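Local atomic coordinates of putative monooxygenase (Fusobacterium nucleatum subsp. nucleatum, PDB entry 3MCS), a protein that probably acts as a monooxygenase, its chain carrying two antibiotic biosynthesis monooxygenase domains of the dimeric alpha/beta-barrel type. Residues 132-144 with 180-193. Sequence-based numbering, arbitrary orientation. Where two conformers were deposited one is given.
Sequences EIIKNIVETTFNE and AKYFKDYITQTKDM. With ACT (acetate ion), chain C.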
loop_
_atom_site.group_PDB
_atom_site.type_symbol
_atom_site.label_atom_id
_atom_site.label_comp_id
_atom_site.label_asym_id
_atom_site.label_seq_id
_atom_site.Cartn_x
_atom_site.Cartn_y
_atom_site.Cartn_z
ATOM N N GLU A 132 5.135 5.801 18.214
ATOM C CA GLU A 132 6.549 5.494 18.343
ATOM C C GLU A 132 6.790 3.988 18.306
ATOM O O GLU A 132 7.817 3.546 17.781
ATOM C CB GLU A 132 7.128 6.147 19.616
ATOM C CG GLU A 132 7.050 7.701 19.574
ATOM C CD GLU A 132 7.800 8.310 18.364
ATOM O OE1 GLU A 132 9.052 8.181 18.315
ATOM O OE2 GLU A 132 7.145 8.927 17.473
ATOM N N ILE A 133 5.839 3.212 18.829
ATOM C CA ILE A 133 5.972 1.760 18.845
ATOM C C ILE A 133 5.932 1.166 17.433
ATOM O O ILE A 133 6.844 0.455 17.020
ATOM C CB ILE A 133 4.900 1.083 19.733
ATOM C CG1 ILE A 133 5.135 1.448 21.220
ATOM C CG2 ILE A 133 4.948 -0.413 19.541
ATOM C CD1 ILE A 133 4.061 0.957 22.216
ATOM N N ILE A 134 4.893 1.482 16.678
ATOM C CA ILE A 134 4.768 0.909 15.351
ATOM C C ILE A 134 5.897 1.381 14.453
ATOM O O ILE A 134 6.398 0.593 13.658
ATOM C CB ILE A 134 3.383 1.185 14.704
ATOM C CG1 ILE A 134 3.211 0.318 13.456
ATOM C CG2 ILE A 134 3.180 2.693 14.387
ATOM C CD1 ILE A 134 1.824 0.339 12.873
ATOM N N LYS A 135 6.313 2.641 14.580
ATOM C CA LYS A 135 7.411 3.149 13.750
ATOM C C LYS A 135 8.629 2.240 13.872
ATOM O O LYS A 135 9.203 1.868 12.862
ATOM C CB LYS A 135 7.792 4.594 14.109
ATOM C CG LYS A 135 6.855 5.707 13.571
ATOM C CD LYS A 135 7.235 7.042 14.234
ATOM C CE LYS A 135 6.345 8.200 13.830
ATOM N NZ LYS A 135 6.712 9.400 14.618
ATOM N N ASN A 136 8.981 1.887 15.114
ATOM C CA ASN A 136 10.136 1.030 15.412
ATOM C C ASN A 136 9.978 -0.354 14.809
ATOM O O ASN A 136 10.893 -0.863 14.159
ATOM C CB ASN A 136 10.340 0.883 16.925
ATOM C CG ASN A 136 10.747 2.182 17.605
ATOM O OD1 ASN A 136 11.624 2.907 17.131
ATOM N ND2 ASN A 136 10.135 2.456 18.750
ATOM N N ILE A 137 8.814 -0.961 15.033
ATOM C CA ILE A 137 8.534 -2.282 14.504
ATOM C C ILE A 137 8.619 -2.330 12.994
ATOM O O ILE A 137 9.173 -3.274 12.441
ATOM C CB ILE A 137 7.142 -2.787 14.929
ATOM C CG1 ILE A 137 7.147 -3.162 16.419
ATOM C CG2 ILE A 137 6.732 -4.000 14.099
ATOM C CD1 ILE A 137 8.129 -4.299 16.808
ATOM N N VAL A 138 8.072 -1.331 12.322
ATOM C CA VAL A 138 8.098 -1.322 10.872
ATOM C C VAL A 138 9.538 -1.196 10.371
ATOM O O VAL A 138 9.872 -1.822 9.372
ATOM C CB VAL A 138 7.222 -0.216 10.291
ATOM C CG1 VAL A 138 7.311 -0.212 8.778
ATOM C CG2 VAL A 138 5.799 -0.416 10.724
ATOM N N GLU A 139 10.387 -0.414 11.055
ATOM C CA GLU A 139 11.831 -0.316 10.674
ATOM C C GLU A 139 12.600 -1.619 10.905
ATOM O O GLU A 139 13.439 -1.992 10.085
ATOM C CB GLU A 139 12.558 0.824 11.391
ATOM C CG GLU A 139 12.216 2.168 10.812
ATOM C CD GLU A 139 12.920 3.323 11.484
ATOM O OE1 GLU A 139 13.646 3.086 12.480
ATOM O OE2 GLU A 139 12.739 4.481 11.015
ATOM N N THR A 140 12.330 -2.284 12.025
ATOM C CA THR A 140 12.929 -3.580 12.315
ATOM C C THR A 140 12.552 -4.540 11.183
ATOM O O THR A 140 13.414 -5.268 10.665
ATOM C CB THR A 140 12.458 -4.163 13.669
ATOM O OG1 THR A 140 12.581 -3.175 14.702
ATOM C CG2 THR A 140 13.282 -5.404 14.040
ATOM N N THR A 141 11.280 -4.504 10.769
ATOM C CA THR A 141 10.796 -5.371 9.682
ATOM C C THR A 141 11.566 -5.165 8.384
ATOM O O THR A 141 11.963 -6.122 7.743
ATOM C CB THR A 141 9.282 -5.167 9.413
ATOM O OG1 THR A 141 8.534 -5.626 10.546
ATOM C CG2 THR A 141 8.837 -5.944 8.207
ATOM N N PHE A 142 11.814 -3.915 8.011
ATOM C CA PHE A 142 12.489 -3.656 6.744
ATOM C C PHE A 142 13.879 -4.255 6.713
ATOM O O PHE A 142 14.319 -4.692 5.651
ATOM C CB PHE A 142 12.574 -2.166 6.424
ATOM C CG PHE A 142 13.046 -1.886 5.014
ATOM C CD1 PHE A 142 12.219 -2.160 3.935
ATOM C CD2 PHE A 142 14.311 -1.368 4.765
ATOM C CE1 PHE A 142 12.631 -1.904 2.641
ATOM C CE2 PHE A 142 14.729 -1.109 3.464
ATOM C CZ PHE A 142 13.877 -1.372 2.398
ATOM N N ASN A 143 14.554 -4.264 7.863
ATOM C CA ASN A 143 15.887 -4.849 7.968
ATOM C C ASN A 143 15.853 -6.383 8.022
ATOM O O ASN A 143 16.886 -7.040 7.915
ATOM C CB ASN A 143 16.646 -4.292 9.192
ATOM C CG ASN A 143 16.925 -2.779 9.096
ATOM O OD1 ASN A 143 16.495 -2.078 8.168
ATOM N ND2 ASN A 143 17.649 -2.283 10.071
ATOM N N GLU A 144 14.668 -6.950 8.196
ATOM C CA GLU A 144 14.499 -8.398 8.177
ATOM C C GLU A 144 14.803 -8.850 6.742
ATOM O O GLU A 144 14.543 -8.118 5.789
ATOM C CB GLU A 144 13.064 -8.780 8.539
ATOM C CG GLU A 144 12.842 -10.180 9.042
ATOM C CD GLU A 144 12.885 -10.254 10.549
ATOM O OE1 GLU A 144 13.777 -9.609 11.154
ATOM O OE2 GLU A 144 12.015 -10.958 11.118
ATOM N N ALA A 180 7.982 -13.942 14.754
ATOM C CA ALA A 180 9.185 -13.523 15.473
ATOM C C ALA A 180 8.850 -12.876 16.812
ATOM O O ALA A 180 7.849 -12.173 16.932
ATOM C CB ALA A 180 10.013 -12.549 14.632
ATOM N N LYS A 181 9.727 -13.080 17.798
ATOM C CA LYS A 181 9.515 -12.545 19.138
ATOM C C LYS A 181 9.187 -11.037 19.127
ATOM O O LYS A 181 8.229 -10.625 19.763
ATOM C CB LYS A 181 10.721 -12.870 20.054
ATOM C CG LYS A 181 10.492 -12.618 21.581
ATOM C CD LYS A 181 11.653 -13.099 22.478
ATOM N N TYR A 182 9.937 -10.230 18.379
ATOM C CA TYR A 182 9.696 -8.777 18.346
ATOM C C TYR A 182 8.301 -8.387 17.839
ATOM O O TYR A 182 7.761 -7.348 18.237
ATOM C CB TYR A 182 10.744 -8.044 17.498
ATOM C CG TYR A 182 10.552 -8.153 15.987
ATOM C CD1 TYR A 182 11.127 -9.180 15.258
ATOM C CD2 TYR A 182 9.803 -7.213 15.296
ATOM C CE1 TYR A 182 10.951 -9.270 13.885
ATOM C CE2 TYR A 182 9.617 -7.296 13.921
ATOM C CZ TYR A 182 10.196 -8.317 13.224
ATOM O OH TYR A 182 10.015 -8.369 11.869
ATOM N N PHE A 183 7.725 -9.189 16.951
ATOM C CA PHE A 183 6.391 -8.901 16.437
ATOM C C PHE A 183 5.316 -9.437 17.376
ATOM O O PHE A 183 4.329 -8.744 17.641
ATOM C CB PHE A 183 6.198 -9.465 15.027
ATOM C CG PHE A 183 4.962 -8.957 14.347
ATOM C CD1 PHE A 183 4.974 -7.744 13.689
ATOM C CD2 PHE A 183 3.786 -9.681 14.380
ATOM C CE1 PHE A 183 3.828 -7.274 13.082
ATOM C CE2 PHE A 183 2.657 -9.228 13.772
ATOM C CZ PHE A 183 2.665 -8.027 13.128
ATOM N N LYS A 184 5.494 -10.669 17.861
ATOM C CA LYS A 184 4.564 -11.252 18.834
ATOM C C LYS A 184 4.481 -10.350 20.075
ATOM O O LYS A 184 3.385 -10.058 20.561
ATOM C CB LYS A 184 4.960 -12.686 19.220
ATOM C CG LYS A 184 4.666 -13.755 18.183
ATOM C CD LYS A 184 5.000 -15.162 18.723
ATOM N N ASP A 185 5.636 -9.906 20.568
ATOM C CA ASP A 185 5.691 -9.008 21.725
ATOM C C ASP A 185 4.917 -7.740 21.463
ATOM O O ASP A 185 4.291 -7.209 22.388
ATOM C CB ASP A 185 7.133 -8.616 22.087
ATOM C CG ASP A 185 7.927 -9.749 22.717
ATOM O OD1 ASP A 185 7.329 -10.767 23.107
ATOM O OD2 ASP A 185 9.162 -9.607 22.811
ATOM N N TYR A 186 4.995 -7.243 20.222
ATOM C CA TYR A 186 4.289 -6.011 19.796
ATOM C C TYR A 186 2.770 -6.204 19.811
ATOM O O TYR A 186 2.039 -5.353 20.311
ATOM C CB TYR A 186 4.817 -5.511 18.429
ATOM C CG TYR A 186 3.785 -4.886 17.513
ATOM C CD1 TYR A 186 3.399 -3.566 17.645
ATOM C CD2 TYR A 186 3.212 -5.626 16.501
ATOM C CE1 TYR A 186 2.435 -3.010 16.799
ATOM C CE2 TYR A 186 2.272 -5.076 15.653
ATOM C CZ TYR A 186 1.882 -3.776 15.810
ATOM O OH TYR A 186 0.930 -3.267 14.971
ATOM N N ILE A 187 2.306 -7.334 19.296
ATOM C CA ILE A 187 0.884 -7.651 19.323
ATOM C C ILE A 187 0.398 -7.623 20.780
ATOM O O ILE A 187 -0.580 -6.957 21.118
ATOM C CB ILE A 187 0.594 -9.022 18.629
ATOM C CG1 ILE A 187 0.829 -8.903 17.108
ATOM C CG2 ILE A 187 -0.820 -9.514 18.906
ATOM C CD1 ILE A 187 -0.113 -7.916 16.373
ATOM N N THR A 188 1.109 -8.326 21.645
ATOM C CA THR A 188 0.754 -8.377 23.070
ATOM C C THR A 188 0.712 -6.980 23.714
ATOM O O THR A 188 -0.284 -6.612 24.334
ATOM C CB THR A 188 1.725 -9.290 23.845
ATOM O OG1 THR A 188 1.489 -10.660 23.477
ATOM C CG2 THR A 188 1.553 -9.104 25.371
ATOM N N GLN A 189 1.778 -6.209 23.514
ATOM C CA GLN A 189 1.915 -4.859 24.058
ATOM C C GLN A 189 0.825 -3.850 23.641
ATOM O O GLN A 189 0.374 -3.054 24.472
ATOM C CB GLN A 189 3.294 -4.305 23.655
ATOM C CG GLN A 189 3.594 -2.855 24.087
ATOM C CD GLN A 189 5.000 -2.389 23.698
ATOM O OE1 GLN A 189 5.662 -3.009 22.877
ATOM N NE2 GLN A 189 5.455 -1.288 24.295
ATOM N N THR A 190 0.425 -3.867 22.367
ATOM C CA THR A 190 -0.547 -2.911 21.830
ATOM C C THR A 190 -1.989 -3.414 21.797
ATOM O O THR A 190 -2.873 -2.689 21.369
ATOM C CB THR A 190 -0.166 -2.469 20.381
ATOM O OG1 THR A 190 -0.149 -3.601 19.501
ATOM C CG2 THR A 190 1.191 -1.801 20.344
ATOM N N LYS A 191 -2.229 -4.637 22.264
ATOM C CA LYS A 191 -3.567 -5.254 22.220
ATOM C C LYS A 191 -4.697 -4.326 22.662
ATOM O O LYS A 191 -5.681 -4.147 21.935
ATOM C CB LYS A 191 -3.602 -6.540 23.075
ATOM N N ASP A 192 -4.544 -3.725 23.838
ATOM C CA ASP A 192 -5.600 -2.876 24.413
ATOM C C ASP A 192 -5.560 -1.436 23.910
ATOM O O ASP A 192 -6.403 -0.626 24.294
ATOM C CB ASP A 192 -5.529 -2.912 25.948
ATOM C CG ASP A 192 -5.741 -4.316 26.505
ATOM O OD1 ASP A 192 -6.655 -5.028 26.008
ATOM O OD2 ASP A 192 -4.999 -4.709 27.438
HETATM N N MSE A 193 -4.581 -1.108 23.072
HETATM C CA MSE A 193 -4.491 0.227 22.510
HETATM C C MSE A 193 -5.294 0.329 21.225
HETATM O O MSE A 193 -5.606 1.428 20.774
HETATM C CB MSE A 193 -3.052 0.584 22.179
HETATM C CG MSE A 193 -2.087 0.520 23.324
HETATM SE SE MSE A 193 -0.384 1.179 22.706
HETATM C CE MSE A 193 0.625 0.876 24.335
HETATM C C ACT C . 0.473 -5.380 12.108
HETATM O O ACT C . 0.265 -6.197 11.161
HETATM O OXT ACT C . -0.380 -5.381 13.061
HETATM C CH3 ACT C . 1.681 -4.469 12.076
#
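The ring of Tyr182 lies between the methyl of Thr140, centred on one face, and CB of its own neighbour Phe183, set toward the rim of the other. Thr140 CG2 stands 4.1 Å from the ring centroid, only 10° off the normal, a CH-pi contact; threonine suits the spot because its OG1 bonds back to Asn136 O. Round the edge, in the ring plane, come Ile137 CD1, Thr141 OG1 and Glu144 OE2. Tyr182 CG sits between the backbone N and carbonyl carbon (chi1 77°), which sends the ring obliquely toward the C-terminal end of helix 132-143. Its hydroxyl is hydrogen-bonded to His177 ND1 and gives Glu144 OE2 a weak bond of 3.4 Å.

Tyr186 CD2 lies over one face of the Phe183 ring, toward its rim, and the Tyr186 edge meets Ile133 CG2 at CD1, 4.0 Å away. Branched Ile137 suits the middle of this nearly antiparallel pair (161°): CG1 rests on Tyr186 CB, CG2 approaches Phe183 CD1, and CD1 reaches Tyr182 CD2 at 3.7 Å. Farther along, Ile133 CD1 meets the selenomethionine methyl of Met193 and NE2 of solvent-exposed Gln189. An acetate, probably from the crystallisation liquor, accepts a 3.1 Å bond at OXT from Tyr186 OH, in the ring plane.

Val138, pointing away from helix 181-190, packs on Val150, Leu152 and Leu164 of the second domain's sheet. Ile133, Ile137 and the rings make the helix pairing mainly apolar; its one cross-helix hydrogen bond is weak.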